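Local coordinates for cellulosomal-scaffolding protein A (Clostridium thermocellum, PDB 4B9F), which probably binds crystalline cellulose through its family 3a carbohydrate-binding module, anchoring the cellulosome scaffold to its substrate, at residues 41-46 / 88-93; 16-21 / 111-116; 72-77 / 94-99; 22-27 / 37-42. All coordinates share one frame; numbering follows the deposited sequence.

Interaction 1 (41-46 / 88-93); sequences YYYTVD and ADTYLE. With CA (calcium ion), chain C.
Tyr43 O takes two backbone donors from the facing strand, Asp89 N at 2.9 Å and Thr90 N at 3.1 Å. The Thr90 donor lies nearly in line with the carbonyl, whereas that of Asp89 stands 37° out of its plane. Two residues facing one make a classic beta bulge, set where strand 88-96 turns a corner; beyond it the antiparallel ladder is regular, with Tyr41 and Leu92 exchanging a pair of N-H...O bonds. Asp89 also works through its carboxylate: OD1 receives Val45 N at 3.0 Å on its syn lone pair and Thr90 OG1 at 2.7 Å on the anti side, while OD2 reaches Asp46 N through a water. Through Val45 N and the water, Asp89 is linked to the loop of calcium ligands: Thr44 binds by O and OG1, Asp46 by both carboxylate oxygens, and Thr122, Asn125 and Asp126 supply further ligands. Among the nonpolar contacts, Thr90 CB sits over one face of the Tyr43 ring, 4.2 Å from its centroid, with CG2 beside the phenol end, whose OH bonds Gln51. On the other face of the sheet, Tyr42 CD1 lies 3.6 Å from Tyr91 CB, an oblique pair with ring planes 66° apart.

Interaction 2 (16-21 / 111-116); sequences NSINPQ and GRFAKN
Ile18 and Phe113 form an antiparallel hydrogen-bonded pair, Ile18 N giving to Phe113 O at 3.0 Å and Phe113 N to Ile18 O at 2.9 Å, and Gly111 N continues the pairing by donating to Pro20 O. The side chains of Ile18 and Phe113 rise together from this bridge. With Phe113 CG set between its own backbone N and carbonyl carbon (chi1 66°), the ring swings back over the opposite strand, and Ile18 CB comes down on one face, 3.8 Å from the centroid and displaced toward the CZ rim. Its branches spread over the same face, CG2 nearest CZ and CE2, and CD1 3.7 Å from CE1. Pro20 CD approaches CE2 more loosely. Tyr43 and Phe78 also pack against the ring, Phe78 edge-to-face, which places it between the two sheets of the sandwich.

The other flank is polar. Gln21 NE2 gives a nearly straight bond of 3.1 Å to Asn19 O, arriving well above the carbonyl plane, and shares a water with Gly111 O. Arg112 NE is held by a salt bridge to Asp56. A second water joins Asn16 O to Lys115 N, where the two segments have spread too far for a direct bond. The chemistry thus divides by flank: the aromatic-aliphatic side is shut into the interior, whereas on the other side waters take up backbone and side-chain polar groups, and between Asn16 O and Lys115 N one stands in for a direct bond.

Interaction 3 (72-77 / 94-99); sequences SNVKGT and ISFTGG
Val74 and Ile94 meet through their methyl branches, CG1 against CG2 at 3.6 Å, while the other branch of Val74, CG2, leans on Phe96 CE2 at 4.0 Å. Val74 CG1 lies anti to its backbone N (chi1 -179°), an orientation that turns CG1 to Ile94 and CG2 to Phe96. On the reverse face, the aliphatic part of Lys75 lies across the facing strand: CD packs 3.7 Å from Thr97 CG2, and a bend at chi3 brings CE to 3.4 Å from Ser95 OG. The ammonium makes a weak bond to a water that also donates to Phe96 O. Ser95 OG gives to another water. Thr97 OG1 presses against the side chain of Asn73, 3.2 Å from its CB, and Asn73 ND2 is linked by water to Gly98 O.

The backbone fixes this register. Lys75 and Ser95 exchange two bonds, Lys75 N to Ser95 O at 2.8 Å and Ser95 N to Lys75 O at 2.9 Å, and Thr97 N closes the end of the ladder on Asn73 O. Further out, Phe53, Cys55 and Ala58 of strand 51-61 touch Val74, and Ile109 touches both Val74 and Phe96. The arrangement is that of an amphipathic beta hairpin, strands 74-85 and 88-96, at the border of one sheet of a beta sandwich: its apolar face is buried against the second sheet and its polar face is hydrated.

Interaction 4 (22-27 / 37-42); sequences FKVTNT and LTLRYY
Leu39 CG stands anti to its carbonyl carbon (chi1 -53°) and Phe22 CG does likewise (chi1 -79°), torsions that send the two side chains past each other in opposite directions across the gap between their strands. Leu39 CD1 thereby settles over one face of the Phe22 ring, 4.2 Å from the centroid and shifted to the rim near CG and CD2, from which it is 3.9 Å. The far end of the same ring meets the other strand edge-on: Arg40 O and Tyr41 CB lie near the ring plane, 4.0 Å and 4.4 Å from Phe22 CZ. Leu39 CD2 lies 4.0 Å from Val24 CG2, which CD1 also approaches, while Val24 CG1 reaches Leu37 CD2 at 4.3 Å. The contact is apolar side-chain packing, with the strand axes 10.1 Å apart at closest approach and running 144° to one another, the spacing of two layers of a beta sandwich. Strand 20-26 is bonded between strands 2-8 and 106-115 in one sheet, and strand 37-43 lies between 88-96 and 142-145 in the other. Phe6 meets the Phe22 ring edge-to-face, Val141 and Ile94 also touch that ring, and Ala143 packs against Leu39.

How the interactions relate
Interaction 4 alone spans the two sheets, and it does so by side-chain packing in the centre of the sandwich. The other three pair neighbouring segments by backbone bonds: interactions 1 and 3 on successive parts of strand 88-96, interaction 2 in the opposite sheet. Interactions 1, 2 and 4 are buried, whereas interaction 3 is partly exposed and has a hydrated outer face. Tyr41 belongs to both 1 and 4, and its ring packs on Ile18 of interaction 2. Tyr43 and Phe113 join interactions 1 and 2 inside the sandwich, while Lys115 NZ bonds Val45 O beside the calcium-binding loop. Only interaction 1 includes metal ligands.

Interaction 1 (41-46 / 88-93)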
loop_
_atom_site.group_PDB
_atom_site.type_symbol
_atom_site.label_atom_id
_atom_site.label_comp_id
_atom_site.label_asym_id
_atom_site.label_seq_id
_atom_site.Cartn_x
_atom_site.Cartn_y
_atom_site.Cartn_z
ATOM N N TYR A 41 2.775 3.932 -2.091
ATOM C CA TYR A 41 4.055 3.248 -2.011
ATOM C C TYR A 41 4.971 3.837 -3.090
ATOM O O TYR A 41 4.711 3.674 -4.280
ATOM C CB TYR A 41 3.864 1.736 -2.220
ATOM C CG TYR A 41 5.172 0.984 -2.151
ATOM C CD1 TYR A 41 5.697 0.582 -0.929
ATOM C CD2 TYR A 41 5.911 0.704 -3.304
ATOM C CE1 TYR A 41 6.908 -0.080 -0.848
ATOM C CE2 TYR A 41 7.125 0.040 -3.230
ATOM C CZ TYR A 41 7.615 -0.349 -1.997
ATOM O OH TYR A 41 8.815 -0.998 -1.879
ATOM N N TYR A 42 6.033 4.521 -2.660
ATOM C CA TYR A 42 6.902 5.258 -3.570
ATOM C C TYR A 42 8.129 4.454 -3.958
ATOM O O TYR A 42 8.770 3.819 -3.111
ATOM C CB TYR A 42 7.378 6.548 -2.907
ATOM C CG TYR A 42 6.298 7.439 -2.356
ATOM C CD1 TYR A 42 5.675 8.387 -3.164
ATOM C CD2 TYR A 42 5.951 7.391 -1.006
ATOM C CE1 TYR A 42 4.713 9.246 -2.649
ATOM C CE2 TYR A 42 4.980 8.244 -0.481
ATOM C CZ TYR A 42 4.373 9.169 -1.311
ATOM O OH TYR A 42 3.437 10.029 -0.784
ATOM N N TYR A 43 8.497 4.517 -5.229
ATOM C CA TYR A 43 9.621 3.741 -5.718
ATOM C C TYR A 43 10.148 4.314 -7.025
ATOM O O TYR A 43 9.596 5.274 -7.562
ATOM C CB TYR A 43 9.194 2.271 -5.900
ATOM C CG TYR A 43 8.149 2.045 -6.984
ATOM C CD1 TYR A 43 6.807 2.348 -6.766
ATOM C CD2 TYR A 43 8.511 1.526 -8.221
ATOM C CE1 TYR A 43 5.848 2.147 -7.760
ATOM C CE2 TYR A 43 7.566 1.323 -9.221
ATOM C CZ TYR A 43 6.234 1.630 -8.983
ATOM O OH TYR A 43 5.286 1.423 -9.957
ATOM N N THR A 44 11.237 3.731 -7.516
ATOM C CA THR A 44 11.759 4.070 -8.829
ATOM C C THR A 44 11.492 2.903 -9.768
ATOM O O THR A 44 11.832 1.757 -9.468
ATOM C CB THR A 44 13.270 4.360 -8.789
ATOM O OG1 THR A 44 13.933 3.325 -8.048
ATOM C CG2 THR A 44 13.541 5.699 -8.131
ATOM N N VAL A 45 10.884 3.196 -10.910
ATOM C CA VAL A 45 10.419 2.149 -11.815
ATOM C C VAL A 45 11.549 1.363 -12.504
ATOM O O VAL A 45 11.342 0.221 -12.902
ATOM C CB VAL A 45 9.413 2.740 -12.842
ATOM C CG1 VAL A 45 10.104 3.719 -13.789
ATOM C CG2 VAL A 45 8.682 1.641 -13.609
ATOM N N ASP A 46 12.732 1.971 -12.622
ATOM C CA ASP A 46 13.907 1.336 -13.237
ATOM C C ASP A 46 13.638 0.894 -14.677
ATOM O O ASP A 46 13.805 -0.282 -15.022
ATOM C CB ASP A 46 14.398 0.136 -12.414
ATOM C CG ASP A 46 14.482 0.436 -10.926
ATOM O OD1 ASP A 46 15.002 1.505 -10.535
ATOM O OD2 ASP A 46 14.012 -0.404 -10.139
ATOM N N ALA A 88 12.516 8.013 -5.684
ATOM C CA ALA A 88 11.091 8.000 -5.990
ATOM C C ALA A 88 10.793 8.711 -7.293
ATOM O O ALA A 88 11.019 9.921 -7.410
ATOM C CB ALA A 88 10.279 8.624 -4.840
ATOM N N ASP A 89 10.272 7.973 -8.271
ATOM C CA ASP A 89 9.747 8.599 -9.482
ATOM C C ASP A 89 8.309 8.210 -9.776
ATOM O O ASP A 89 7.693 8.761 -10.688
ATOM C CB ASP A 89 10.641 8.369 -10.721
ATOM C CG ASP A 89 10.894 6.896 -11.036
ATOM O OD1 ASP A 89 9.995 6.040 -10.889
ATOM O OD2 ASP A 89 12.021 6.604 -11.466
ATOM N N THR A 90 7.779 7.279 -8.986
ATOM C CA THR A 90 6.452 6.727 -9.189
ATOM C C THR A 90 5.889 6.374 -7.830
ATOM O O THR A 90 6.645 6.069 -6.906
ATOM C CB THR A 90 6.549 5.414 -10.026
ATOM O OG1 THR A 90 7.299 5.657 -11.225
ATOM C CG2 THR A 90 5.169 4.868 -10.394
ATOM N N TYR A 91 4.572 6.399 -7.688
ATOM C CA TYR A 91 3.971 5.641 -6.601
ATOM C C TYR A 91 2.838 4.761 -7.062
ATOM O O TYR A 91 2.111 5.083 -8.009
ATOM C CB TYR A 91 3.530 6.522 -5.420
ATOM C CG TYR A 91 2.519 7.610 -5.709
ATOM C CD1 TYR A 91 1.152 7.378 -5.572
ATOM C CD2 TYR A 91 2.937 8.895 -6.038
ATOM C CE1 TYR A 91 0.219 8.400 -5.802
ATOM C CE2 TYR A 91 2.018 9.913 -6.263
ATOM C CZ TYR A 91 0.668 9.664 -6.139
ATOM O OH TYR A 91 -0.234 10.683 -6.354
ATOM N N LEU A 92 2.726 3.618 -6.403
ATOM C CA LEU A 92 1.503 2.851 -6.450
ATOM C C LEU A 92 0.528 3.507 -5.489
ATOM O O LEU A 92 0.865 3.783 -4.328
ATOM C CB LEU A 92 1.771 1.416 -6.009
ATOM C CG LEU A 92 0.543 0.575 -5.654
ATOM C CD1 LEU A 92 -0.228 0.182 -6.908
ATOM C CD2 LEU A 92 0.934 -0.666 -4.860
ATOM N N GLU A 93 -0.669 3.798 -5.979
ATOM C CA GLU A 93 -1.741 4.270 -5.130
ATOM C C GLU A 93 -2.755 3.163 -4.967
ATOM O O GLU A 93 -3.325 2.687 -5.959
ATOM C CB GLU A 93 -2.423 5.487 -5.735
ATOM C CG GLU A 93 -3.475 6.068 -4.810
ATOM C CD GLU A 93 -4.486 6.932 -5.529
ATOM O OE1 GLU A 93 -5.314 6.376 -6.289
ATOM O OE2 GLU A 93 -4.458 8.163 -5.325
HETATM CA CA CA C . 13.701 0.853 -8.143
HETATM O O HOH W 1 13.558 4.689 -12.393
HETATM O O HOH W 2 11.827 -0.783 -7.950
#

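Interaction 2 (16-21 / 111-116)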
loop_
_atom_site.group_PDB
_atom_site.type_symbol
_atom_site.label_atom_id
_atom_site.label_comp_id
_atom_site.label_asym_id
_atom_site.label_seq_id
_atom_site.Cartn_x
_atom_site.Cartn_y
_atom_site.Cartn_z
ATOM N N ASN A 16 11.194 -9.266 -10.072
ATOM C CA ASN A 16 10.198 -8.867 -11.063
ATOM C C ASN A 16 8.821 -8.572 -10.463
ATOM O O ASN A 16 7.870 -8.291 -11.182
ATOM C CB ASN A 16 10.121 -9.858 -12.235
ATOM C CG ASN A 16 9.585 -11.228 -11.835
ATOM O OD1 ASN A 16 8.968 -11.404 -10.789
ATOM N ND2 ASN A 16 9.805 -12.204 -12.700
ATOM N N SER A 17 8.719 -8.656 -9.145
ATOM C CA SER A 17 7.483 -8.307 -8.477
ATOM C C SER A 17 7.796 -7.576 -7.191
ATOM O O SER A 17 8.743 -7.917 -6.480
ATOM C CB SER A 17 6.665 -9.560 -8.172
ATOM O OG SER A 17 6.449 -10.316 -9.353
ATOM N N ILE A 18 6.995 -6.560 -6.913
ATOM C CA ILE A 18 7.077 -5.815 -5.660
ATOM C C ILE A 18 5.806 -6.107 -4.862
ATOM O O ILE A 18 4.710 -6.144 -5.417
ATOM C CB ILE A 18 7.288 -4.310 -5.924
ATOM C CG1 ILE A 18 8.677 -4.117 -6.552
ATOM C CG2 ILE A 18 7.201 -3.502 -4.623
ATOM C CD1 ILE A 18 8.976 -2.718 -7.058
ATOM N N ASN A 19 5.964 -6.343 -3.562
ATOM C CA ASN A 19 4.880 -6.866 -2.736
ATOM C C ASN A 19 4.683 -6.056 -1.467
ATOM O O ASN A 19 5.079 -6.475 -0.377
ATOM C CB ASN A 19 5.143 -8.332 -2.378
ATOM C CG ASN A 19 5.186 -9.225 -3.596
ATOM O OD1 ASN A 19 6.175 -9.251 -4.333
ATOM N ND2 ASN A 19 4.103 -9.946 -3.831
ATOM N N PRO A 20 4.073 -4.874 -1.601
ATOM C CA PRO A 20 3.835 -4.020 -0.435
ATOM C C PRO A 20 2.736 -4.613 0.445
ATOM O O PRO A 20 1.655 -4.934 -0.055
ATOM C CB PRO A 20 3.392 -2.687 -1.059
ATOM C CG PRO A 20 2.868 -3.058 -2.401
ATOM C CD PRO A 20 3.571 -4.294 -2.856
ATOM N N GLN A 21 3.013 -4.750 1.740
ATOM C CA GLN A 21 2.017 -5.224 2.704
ATOM C C GLN A 21 1.640 -4.069 3.623
ATOM O O GLN A 21 2.506 -3.517 4.300
ATOM C CB GLN A 21 2.578 -6.368 3.558
ATOM C CG GLN A 21 3.391 -7.395 2.789
ATOM C CD GLN A 21 2.540 -8.315 1.952
ATOM O OE1 GLN A 21 1.658 -9.009 2.469
ATOM N NE2 GLN A 21 2.813 -8.346 0.651
ATOM N N GLY A 111 -0.442 -6.550 -1.221
ATOM C CA GLY A 111 -0.414 -6.062 -2.587
ATOM C C GLY A 111 0.704 -6.659 -3.409
ATOM O O GLY A 111 1.675 -7.179 -2.867
ATOM N N ARG A 112 0.574 -6.571 -4.728
ATOM C CA ARG A 112 1.585 -7.113 -5.614
ATOM C C ARG A 112 1.530 -6.364 -6.930
ATOM O O ARG A 112 0.442 -6.087 -7.450
ATOM C CB ARG A 112 1.325 -8.601 -5.854
ATOM C CG ARG A 112 2.369 -9.286 -6.715
ATOM C CD ARG A 112 2.242 -10.798 -6.594
ATOM N NE ARG A 112 0.904 -11.241 -6.947
ATOM C CZ ARG A 112 0.500 -11.467 -8.196
ATOM N NH1 ARG A 112 1.348 -11.312 -9.208
ATOM N NH2 ARG A 112 -0.752 -11.852 -8.437
ATOM N N PHE A 113 2.689 -6.033 -7.482
ATOM C CA PHE A 113 2.695 -5.434 -8.816
ATOM C C PHE A 113 3.910 -5.842 -9.631
ATOM O O PHE A 113 4.944 -6.239 -9.082
ATOM C CB PHE A 113 2.455 -3.914 -8.794
ATOM C CG PHE A 113 3.542 -3.098 -8.149
ATOM C CD1 PHE A 113 4.606 -2.623 -8.905
ATOM C CD2 PHE A 113 3.456 -2.718 -6.813
ATOM C CE1 PHE A 113 5.577 -1.801 -8.341
ATOM C CE2 PHE A 113 4.428 -1.907 -6.243
ATOM C CZ PHE A 113 5.491 -1.454 -7.006
ATOM N N ALA A 114 3.765 -5.750 -10.949
ATOM C CA ALA A 114 4.814 -6.145 -11.865
ATOM C C ALA A 114 4.702 -5.351 -13.146
ATOM O O ALA A 114 3.640 -4.801 -13.468
ATOM C CB ALA A 114 4.690 -7.625 -12.185
ATOM N N LYS A 115 5.798 -5.312 -13.887
ATOM C CA LYS A 115 5.776 -4.770 -15.237
ATOM C C LYS A 115 5.119 -5.788 -16.160
ATOM O O LYS A 115 5.218 -6.998 -15.934
ATOM C CB LYS A 115 7.190 -4.468 -15.708
ATOM C CG LYS A 115 7.838 -3.348 -14.913
ATOM C CD LYS A 115 9.305 -3.235 -15.235
ATOM C CE LYS A 115 9.904 -2.052 -14.531
ATOM N NZ LYS A 115 11.356 -1.878 -14.797
ATOM N N ASN A 116 4.446 -5.311 -17.197
ATOM C CA ASN A 116 3.690 -6.235 -18.032
ATOM C C ASN A 116 4.580 -7.201 -18.816
ATOM O O ASN A 116 4.114 -8.251 -19.263
ATOM C CB ASN A 116 2.700 -5.476 -18.924
ATOM C CG ASN A 116 1.562 -4.826 -18.119
ATOM O OD1 ASN A 116 1.526 -4.917 -16.884
ATOM N ND2 ASN A 116 0.647 -4.150 -18.810
HETATM O O HOH W 3 7.994 -7.045 -13.598
HETATM O O HOH W 4 4.174 -11.556 -9.237
HETATM O O HOH W 5 1.745 -9.750 -1.700
#

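Interaction 3 (72-77 / 94-99)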
loop_
_atom_site.group_PDB
_atom_site.type_symbol
_atom_site.label_atom_id
_atom_site.label_comp_id
_atom_site.label_asym_id
_atom_site.label_seq_id
_atom_site.Cartn_x
_atom_site.Cartn_y
_atom_site.Cartn_z
ATOM N N SER A 72 -11.109 -8.300 -3.676
ATOM C CA SER A 72 -11.489 -7.760 -4.978
ATOM C C SER A 72 -12.000 -6.318 -4.926
ATOM O O SER A 72 -12.401 -5.756 -5.951
ATOM C CB SER A 72 -12.511 -8.676 -5.656
ATOM O OG SER A 72 -11.957 -9.964 -5.845
ATOM N N ASN A 73 -11.973 -5.721 -3.738
ATOM C CA ASN A 73 -12.327 -4.310 -3.579
ATOM C C ASN A 73 -11.106 -3.392 -3.572
ATOM O O ASN A 73 -11.240 -2.163 -3.510
ATOM C CB ASN A 73 -13.108 -4.069 -2.289
ATOM C CG ASN A 73 -14.433 -4.781 -2.262
ATOM O OD1 ASN A 73 -14.925 -5.257 -3.291
ATOM N ND2 ASN A 73 -15.028 -4.852 -1.077
ATOM N N VAL A 74 -9.921 -3.992 -3.616
ATOM C CA VAL A 74 -8.677 -3.236 -3.524
ATOM C C VAL A 74 -8.113 -2.944 -4.914
ATOM O O VAL A 74 -7.761 -3.858 -5.669
ATOM C CB VAL A 74 -7.636 -3.992 -2.677
ATOM C CG1 VAL A 74 -6.353 -3.180 -2.559
ATOM C CG2 VAL A 74 -8.204 -4.296 -1.298
ATOM N N LYS A 75 -8.046 -1.656 -5.242
ATOM C CA LYS A 75 -7.600 -1.203 -6.549
ATOM C C LYS A 75 -6.202 -0.618 -6.469
ATOM O O LYS A 75 -5.829 -0.024 -5.454
ATOM C CB LYS A 75 -8.539 -0.118 -7.080
ATOM C CG LYS A 75 -9.989 -0.537 -7.237
ATOM C CD LYS A 75 -10.851 0.616 -7.737
ATOM C CE LYS A 75 -11.062 1.670 -6.663
ATOM N NZ LYS A 75 -11.935 2.769 -7.155
ATOM N N GLY A 76 -5.463 -0.707 -7.569
ATOM C CA GLY A 76 -4.148 -0.104 -7.642
ATOM C C GLY A 76 -3.957 0.655 -8.931
ATOM O O GLY A 76 -4.329 0.182 -10.008
ATOM N N THR A 77 -3.374 1.843 -8.810
ATOM C CA THR A 77 -3.079 2.693 -9.947
ATOM C C THR A 77 -1.646 3.202 -9.818
ATOM O O THR A 77 -1.127 3.332 -8.705
ATOM C CB THR A 77 -4.033 3.905 -9.976
ATOM O OG1 THR A 77 -5.357 3.502 -9.609
ATOM C CG2 THR A 77 -4.060 4.502 -11.360
ATOM N N ILE A 94 -2.951 2.736 -3.724
ATOM C CA ILE A 94 -3.951 1.734 -3.398
ATOM C C ILE A 94 -5.211 2.465 -2.957
ATOM O O ILE A 94 -5.148 3.404 -2.155
ATOM C CB ILE A 94 -3.447 0.759 -2.299
ATOM C CG1 ILE A 94 -2.284 -0.081 -2.844
ATOM C CG2 ILE A 94 -4.589 -0.137 -1.827
ATOM C CD1 ILE A 94 -1.613 -0.968 -1.807
ATOM N N SER A 95 -6.345 2.030 -3.493
ATOM C CA SER A 95 -7.643 2.576 -3.125
ATOM C C SER A 95 -8.655 1.440 -2.957
ATOM O O SER A 95 -8.330 0.260 -3.178
ATOM C CB SER A 95 -8.120 3.592 -4.171
ATOM O OG SER A 95 -8.210 2.985 -5.447
ATOM N N PHE A 96 -9.877 1.799 -2.568
ATOM C CA PHE A 96 -10.896 0.817 -2.200
ATOM C C PHE A 96 -12.215 1.188 -2.843
ATOM O O PHE A 96 -12.590 2.368 -2.872
ATOM C CB PHE A 96 -11.071 0.761 -0.680
ATOM C CG PHE A 96 -9.794 0.499 0.051
ATOM C CD1 PHE A 96 -8.930 1.542 0.378
ATOM C CD2 PHE A 96 -9.432 -0.797 0.394
ATOM C CE1 PHE A 96 -7.729 1.301 1.021
ATOM C CE2 PHE A 96 -8.229 -1.046 1.056
ATOM C CZ PHE A 96 -7.382 0.009 1.369
ATOM N N THR A 97 -12.929 0.181 -3.333
ATOM C CA THR A 97 -14.212 0.412 -3.981
ATOM C C THR A 97 -15.315 0.729 -2.980
ATOM O O THR A 97 -16.346 1.291 -3.344
ATOM C CB THR A 97 -14.638 -0.787 -4.837
ATOM O OG1 THR A 97 -14.784 -1.942 -4.002
ATOM C CG2 THR A 97 -13.604 -1.067 -5.928
ATOM N N GLY A 98 -15.097 0.367 -1.722
ATOM C CA GLY A 98 -16.090 0.583 -0.694
ATOM C C GLY A 98 -15.616 -0.021 0.608
ATOM O O GLY A 98 -14.478 -0.486 0.705
ATOM N N GLY A 99 -16.487 -0.019 1.609
ATOM C CA GLY A 99 -16.154 -0.558 2.915
ATOM C C GLY A 99 -16.001 0.513 3.978
ATOM O O GLY A 99 -15.829 1.697 3.684
HETATM O O HOH W 6 -14.262 -3.189 1.139
HETATM O O HOH W 7 -12.652 4.568 -4.448
HETATM O O HOH W 8 -5.819 3.593 -6.668
#

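Interaction 4 (22-27 / 37-42)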
loop_
_atom_site.group_PDB
_atom_site.type_symbol
_atom_site.label_atom_id
_atom_site.label_comp_id
_atom_site.label_asym_id
_atom_site.label_seq_id
_atom_site.Cartn_x
_atom_site.Cartn_y
_atom_site.Cartn_z
ATOM N N PHE A 22 0.360 -3.696 3.640
ATOM C CA PHE A 22 -0.117 -2.609 4.488
ATOM C C PHE A 22 -1.080 -3.126 5.538
ATOM O O PHE A 22 -1.893 -4.021 5.264
ATOM C CB PHE A 22 -0.896 -1.576 3.665
ATOM C CG PHE A 22 -0.050 -0.604 2.886
ATOM C CD1 PHE A 22 0.340 -0.888 1.589
ATOM C CD2 PHE A 22 0.290 0.632 3.432
ATOM C CE1 PHE A 22 1.089 0.027 0.853
ATOM C CE2 PHE A 22 1.032 1.542 2.707
ATOM C CZ PHE A 22 1.430 1.242 1.417
ATOM N N LYS A 23 -1.039 -2.525 6.722
ATOM C CA LYS A 23 -2.084 -2.750 7.718
ATOM C C LYS A 23 -2.473 -1.407 8.302
ATOM O O LYS A 23 -1.633 -0.710 8.878
ATOM C CB LYS A 23 -1.627 -3.701 8.828
ATOM C CG LYS A 23 -2.730 -4.010 9.847
ATOM C CD LYS A 23 -2.486 -5.309 10.604
ATOM C CE LYS A 23 -1.179 -5.291 11.352
ATOM N NZ LYS A 23 -1.129 -6.432 12.317
ATOM N N VAL A 24 -3.739 -1.040 8.148
ATOM C CA VAL A 24 -4.207 0.273 8.575
ATOM C C VAL A 24 -5.234 0.087 9.680
ATOM O O VAL A 24 -6.220 -0.637 9.506
ATOM C CB VAL A 24 -4.854 1.033 7.396
ATOM C CG1 VAL A 24 -5.335 2.416 7.847
ATOM C CG2 VAL A 24 -3.886 1.140 6.228
ATOM N N THR A 25 -5.001 0.726 10.823
ATOM C CA THR A 25 -5.873 0.564 11.977
ATOM C C THR A 25 -6.554 1.887 12.307
ATOM O O THR A 25 -5.901 2.928 12.360
ATOM C CB THR A 25 -5.072 0.081 13.206
ATOM O OG1 THR A 25 -4.408 -1.152 12.888
ATOM C CG2 THR A 25 -5.989 -0.124 14.401
ATOM N N ASN A 26 -7.861 1.839 12.546
ATOM C CA ASN A 26 -8.604 3.025 12.969
ATOM C C ASN A 26 -8.479 3.186 14.474
ATOM O O ASN A 26 -9.091 2.435 15.235
ATOM C CB ASN A 26 -10.077 2.913 12.576
ATOM C CG ASN A 26 -10.866 4.175 12.884
ATOM O OD1 ASN A 26 -10.375 5.090 13.554
ATOM N ND2 ASN A 26 -12.099 4.233 12.395
ATOM N N THR A 27 -7.682 4.162 14.891
ATOM C CA THR A 27 -7.421 4.404 16.308
ATOM C C THR A 27 -8.268 5.555 16.847
ATOM O O THR A 27 -8.093 5.984 17.989
ATOM C CB THR A 27 -5.931 4.701 16.558
ATOM O OG1 THR A 27 -5.514 5.785 15.720
ATOM C CG2 THR A 27 -5.076 3.477 16.243
ATOM N N LEU A 37 -10.174 6.379 1.293
ATOM C CA LEU A 37 -8.813 6.158 1.773
ATOM C C LEU A 37 -7.882 5.756 0.643
ATOM O O LEU A 37 -8.198 4.864 -0.143
ATOM C CB LEU A 37 -8.790 5.067 2.840
ATOM C CG LEU A 37 -7.418 4.756 3.445
ATOM C CD1 LEU A 37 -6.871 5.950 4.231
ATOM C CD2 LEU A 37 -7.496 3.524 4.335
ATOM N N THR A 38 -6.737 6.426 0.546
ATOM C CA THR A 38 -5.715 5.992 -0.398
ATOM C C THR A 38 -4.378 5.820 0.317
ATOM O O THR A 38 -4.109 6.498 1.319
ATOM C CB THR A 38 -5.554 6.960 -1.581
ATOM O OG1 THR A 38 -5.292 8.272 -1.081
ATOM C CG2 THR A 38 -6.810 6.976 -2.449
ATOM N N LEU A 39 -3.562 4.900 -0.192
ATOM C CA LEU A 39 -2.253 4.593 0.361
ATOM C C LEU A 39 -1.228 4.722 -0.752
ATOM O O LEU A 39 -1.501 4.333 -1.897
ATOM C CB LEU A 39 -2.235 3.154 0.895
ATOM C CG LEU A 39 -3.355 2.802 1.877
ATOM C CD1 LEU A 39 -3.357 1.298 2.179
ATOM C CD2 LEU A 39 -3.225 3.586 3.158
ATOM N N ARG A 40 -0.043 5.240 -0.436
ATOM C CA ARG A 40 0.983 5.403 -1.459
ATOM C C ARG A 40 2.255 4.662 -1.100
ATOM O O ARG A 40 2.745 4.747 0.037
ATOM C CB ARG A 40 1.310 6.885 -1.690
ATOM C CG ARG A 40 0.153 7.698 -2.163
ATOM C CD ARG A 40 0.547 9.129 -2.479
ATOM N NE ARG A 40 -0.648 9.893 -2.800
ATOM C CZ ARG A 40 -0.672 11.202 -3.012
ATOM N NH1 ARG A 40 0.451 11.911 -2.971
ATOM N NH2 ARG A 40 -1.826 11.801 -3.278
ATOM N N TYR A 41 2.775 3.932 -2.091
ATOM C CA TYR A 41 4.055 3.248 -2.011
ATOM C C TYR A 41 4.971 3.837 -3.090
ATOM O O TYR A 41 4.711 3.674 -4.280
ATOM C CB TYR A 41 3.864 1.736 -2.220
ATOM C CG TYR A 41 5.172 0.984 -2.151
ATOM C CD1 TYR A 41 5.697 0.582 -0.929
ATOM C CD2 TYR A 41 5.911 0.704 -3.304
ATOM C CE1 TYR A 41 6.908 -0.080 -0.848
ATOM C CE2 TYR A 41 7.125 0.040 -3.230
ATOM C CZ TYR A 41 7.615 -0.349 -1.997
ATOM O OH TYR A 41 8.815 -0.998 -1.879
ATOM N N TYR A 42 6.033 4.521 -2.660
ATOM C CA TYR A 42 6.902 5.258 -3.570
ATOM C C TYR A 42 8.129 4.454 -3.958
ATOM O O TYR A 42 8.770 3.819 -3.111
ATOM C CB TYR A 42 7.378 6.548 -2.907
ATOM C CG TYR A 42 6.298 7.439 -2.356
ATOM C CD1 TYR A 42 5.675 8.387 -3.164
ATOM C CD2 TYR A 42 5.951 7.391 -1.006
ATOM C CE1 TYR A 42 4.713 9.246 -2.649
ATOM C CE2 TYR A 42 4.980 8.244 -0.481
ATOM C CZ TYR A 42 4.373 9.169 -1.311
ATOM O OH TYR A 42 3.437 10.029 -0.784
#